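Local coordinates for protein putative acetyltransferase (Nocardia farcinica, PDB 3D9W) that probably transfers acetyl groups from acetyl-CoA to arylamine substrates, at residues Met134-Phe139 / Asp189-Thr194. Residues are numbered along the deposited sequence; the frame is centred on the assembly and turned at random.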
ATOM      1  N   MET A 134       2.742   2.278 -13.192  1.00 26.28           N
ATOM      2  CA  MET A 134       3.161   1.893 -11.856  1.00 25.27           C
ATOM      3  C   MET A 134       1.959   1.962 -10.942  1.00 25.57           C
ATOM      4  O   MET A 134       1.334   3.010 -10.818  1.00 26.54           O
ATOM      5  CB  MET A 134       4.240   2.841 -11.345  1.00 24.51           C
ATOM      6  CG  MET A 134       5.536   2.753 -12.111  1.00 24.60           C
ATOM      7  SD  MET A 134       6.174   1.092 -12.016  1.00 26.57           S
ATOM      8  CE  MET A 134       6.353   0.933 -10.227  1.00 27.01           C
ATOM      9  N   CYS A 135       1.621   0.840 -10.318  1.00 25.94           N
ATOM     10  CA  CYS A 135       0.492   0.807  -9.394  1.00 25.50           C
ATOM     11  C   CYS A 135       0.990   0.609  -7.965  1.00 25.02           C
ATOM     12  O   CYS A 135       1.479  -0.460  -7.597  1.00 24.66           O
ATOM     13  CB  CYS A 135      -0.489  -0.306  -9.780  1.00 26.08           C
ATOM     14  SG  CYS A 135      -1.248  -0.093 -11.423  1.00 25.67           S
ATOM     15  N   ASP A 136       0.894   1.673  -7.177  1.00 25.24           N
ATOM     16  CA  ASP A 136       1.305   1.638  -5.782  1.00 24.49           C
ATOM     17  C   ASP A 136       0.020   1.651  -4.965  1.00 24.07           C
ATOM     18  O   ASP A 136      -0.470   2.697  -4.538  1.00 23.89           O
ATOM     19  CB  ASP A 136       2.171   2.850  -5.459  1.00 25.22           C
ATOM     20  CG  ASP A 136       2.675   2.830  -4.043  1.00 26.70           C
ATOM     21  OD1 ASP A 136       2.711   1.723  -3.468  1.00 28.28           O
ATOM     22  OD2 ASP A 136       3.036   3.908  -3.510  1.00 26.98           O
ATOM     23  N   VAL A 137      -0.532   0.467  -4.765  1.00 23.24           N
ATOM     24  CA  VAL A 137      -1.787   0.337  -4.049  1.00 23.41           C
ATOM     25  C   VAL A 137      -1.658  -0.047  -2.583  1.00 23.24           C
ATOM     26  O   VAL A 137      -2.664  -0.204  -1.892  1.00 23.89           O
ATOM     27  CB  VAL A 137      -2.702  -0.708  -4.752  1.00 23.70           C
ATOM     28  CG1 VAL A 137      -3.130  -0.197  -6.127  1.00 21.36           C
ATOM     29  CG2 VAL A 137      -1.963  -2.040  -4.886  1.00 20.04           C
ATOM     30  N   GLY A 138      -0.434  -0.188  -2.096  1.00 22.58           N
ATOM     31  CA  GLY A 138      -0.281  -0.591  -0.710  1.00 23.80           C
ATOM     32  C   GLY A 138       0.465   0.362   0.201  1.00 25.08           C
ATOM     33  O   GLY A 138       0.706   0.034   1.368  1.00 24.84           O
ATOM     34  N   PHE A 139       0.829   1.538  -0.314  1.00 25.30           N
ATOM     35  CA  PHE A 139       1.564   2.502   0.495  1.00 24.85           C
ATOM     36  C   PHE A 139       0.701   3.030   1.640  1.00 24.42           C
ATOM     37  O   PHE A 139       1.207   3.300   2.728  1.00 24.93           O
ATOM     38  CB  PHE A 139       2.064   3.678  -0.357  1.00 24.11           C
ATOM     39  CG  PHE A 139       3.056   4.570   0.366  1.00 22.90           C
ATOM     40  CD1 PHE A 139       4.359   4.136   0.612  1.00 22.33           C
ATOM     41  CD2 PHE A 139       2.671   5.822   0.841  1.00 23.29           C
ATOM     42  CE1 PHE A 139       5.263   4.937   1.322  1.00 21.37           C
ATOM     43  CE2 PHE A 139       3.568   6.632   1.555  1.00 22.31           C
ATOM     44  CZ  PHE A 139       4.867   6.184   1.794  1.00 20.83           C
ATOM     45  N   ASP A 189      10.822  13.087  -0.894  1.00 23.49           N
ATOM     46  CA  ASP A 189      11.008  11.849  -1.612  1.00 23.44           C
ATOM     47  C   ASP A 189      10.299  10.752  -0.814  1.00 23.56           C
ATOM     48  O   ASP A 189      10.633  10.481   0.341  1.00 22.20           O
ATOM     49  CB  ASP A 189      12.502  11.560  -1.741  1.00 24.24           C
ATOM     50  CG  ASP A 189      13.232  11.642  -0.406  1.00 26.45           C
ATOM     51  OD1 ASP A 189      13.145  10.680   0.391  1.00 28.06           O
ATOM     52  OD2 ASP A 189      13.888  12.674  -0.142  1.00 26.54           O
ATOM     53  N   ARG A 190       9.286  10.151  -1.419  1.00 23.25           N
ATOM     54  CA  ARG A 190       8.566   9.097  -0.741  1.00 23.49           C
ATOM     55  C   ARG A 190       9.495   7.891  -0.697  1.00 23.24           C
ATOM     56  O   ARG A 190       9.949   7.491   0.373  1.00 25.83           O
ATOM     57  CB  ARG A 190       7.267   8.751  -1.486  1.00 24.59           C
ATOM     58  CG  ARG A 190       6.458   7.639  -0.816  1.00 26.11           C
ATOM     59  CD  ARG A 190       5.250   7.173  -1.624  1.00 26.98           C
ATOM     60  NE  ARG A 190       4.114   8.081  -1.506  1.00 29.43           N
ATOM     61  CZ  ARG A 190       2.859   7.753  -1.804  1.00 31.19           C
ATOM     62  NH1 ARG A 190       2.577   6.529  -2.239  1.00 31.08           N
ATOM     63  NH2 ARG A 190       1.883   8.646  -1.663  1.00 31.50           N
ATOM     64  N   TYR A 191       9.808   7.336  -1.861  1.00 21.20           N
ATOM     65  CA  TYR A 191      10.667   6.170  -1.932  1.00 19.61           C
ATOM     66  C   TYR A 191      11.460   6.103  -3.221  1.00 19.08           C
ATOM     67  O   TYR A 191      11.337   6.959  -4.083  1.00 18.52           O
ATOM     68  CB  TYR A 191       9.815   4.905  -1.811  1.00 21.58           C
ATOM     69  CG  TYR A 191       8.672   4.802  -2.817  1.00 21.28           C
ATOM     70  CD1 TYR A 191       8.910   4.828  -4.195  1.00 20.53           C
ATOM     71  CD2 TYR A 191       7.350   4.675  -2.385  1.00 21.93           C
ATOM     72  CE1 TYR A 191       7.859   4.733  -5.108  1.00 19.92           C
ATOM     73  CE2 TYR A 191       6.299   4.580  -3.291  1.00 20.23           C
ATOM     74  CZ  TYR A 191       6.558   4.611  -4.645  1.00 20.41           C
ATOM     75  OH  TYR A 191       5.509   4.531  -5.528  1.00 18.29           O
ATOM     76  N   THR A 192      12.278   5.071  -3.346  1.00 18.94           N
ATOM     77  CA  THR A 192      13.052   4.865  -4.557  1.00 19.88           C
ATOM     78  C   THR A 192      12.868   3.403  -4.966  1.00 19.93           C
ATOM     79  O   THR A 192      12.596   2.554  -4.123  1.00 18.09           O
ATOM     80  CB  THR A 192      14.552   5.101  -4.330  1.00 21.05           C
ATOM     81  OG1 THR A 192      15.078   4.064  -3.486  1.00 22.67           O
ATOM     82  CG2 THR A 192      14.788   6.454  -3.696  1.00 19.73           C
ATOM     83  N   PHE A 193      13.000   3.108  -6.256  1.00 19.89           N
ATOM     84  CA  PHE A 193      12.869   1.729  -6.713  1.00 18.89           C
ATOM     85  C   PHE A 193      13.613   1.455  -8.007  1.00 18.91           C
ATOM     86  O   PHE A 193      13.878   2.367  -8.791  1.00 18.39           O
ATOM     87  CB  PHE A 193      11.395   1.338  -6.881  1.00 17.39           C
ATOM     88  CG  PHE A 193      10.692   2.038  -8.008  1.00 15.98           C
ATOM     89  CD1 PHE A 193      10.130   3.291  -7.821  1.00 15.96           C
ATOM     90  CD2 PHE A 193      10.544   1.418  -9.240  1.00 14.31           C
ATOM     91  CE1 PHE A 193       9.421   3.908  -8.840  1.00 17.36           C
ATOM     92  CE2 PHE A 193       9.842   2.022 -10.262  1.00 14.50           C
ATOM     93  CZ  PHE A 193       9.277   3.269 -10.068  1.00 17.02           C
ATOM     94  N   THR A 194      13.957   0.189  -8.213  1.00 18.88           N
ATOM     95  CA  THR A 194      14.654  -0.234  -9.413  1.00 19.22           C
ATOM     96  C   THR A 194      13.656  -0.978 -10.276  1.00 20.25           C
ATOM     97  O   THR A 194      12.515  -1.179  -9.873  1.00 20.83           O
ATOM     98  CB  THR A 194      15.845  -1.174  -9.092  1.00 18.82           C
ATOM     99  OG1 THR A 194      15.368  -2.409  -8.539  1.00 17.48           O
ATOM    100  CG2 THR A 194      16.793  -0.506  -8.115  1.00 16.99           C
TER
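Asp-136, which meets Arg-190 and Tyr-191 here, sits where arylamine N-acetyltransferases carry the aspartate of their Cys-His-Asp catalytic triad; its OD1 is hydrogen-bonded to His-119 NE2, consistent with that role. The other carboxylate oxygen faces segment 189-194. With CG anti to the backbone N (chi1 -177°), Asp-136 OD2 comes to the edge of the guanidinium and makes a salt bridge with Arg-190 NH1 at 2.9 Å, although as a hydrogen bond it is weak and bent, 123° at the hydrogen. Tyr-191 meets the same oxygen tip to tip: its OH is 3.3 Å from Asp-136 OD2, a long, weak approach, while Tyr-147 OH is its stronger partner.

Phe-139 closes over the arginine. Its ring lies flat on the guanidinium, planes 12° apart and centres 3.9 Å apart, and Arg-190 CD adds a CH-pi contact 3.5 Å from the ring centroid. The arginine chain bends at chi3 and its guanidinium lies along the ring face, with CG near Phe-139 CZ and the guanidinium over the CD2 side. Gln-181, Arg-141 and Gly-142 take further hydrogen bonds from it. Farther along, Met-134 CE packs 3.7 Å from Phe-193 CE2, with SD in an oblique Met-aromatic contact.

Arg-190, held by the stack and those outside acceptors, is consistent with a second-shell group: the charge pairing at OD2 would tend to limit rotation of the carboxylate while OD1 stays on His-119.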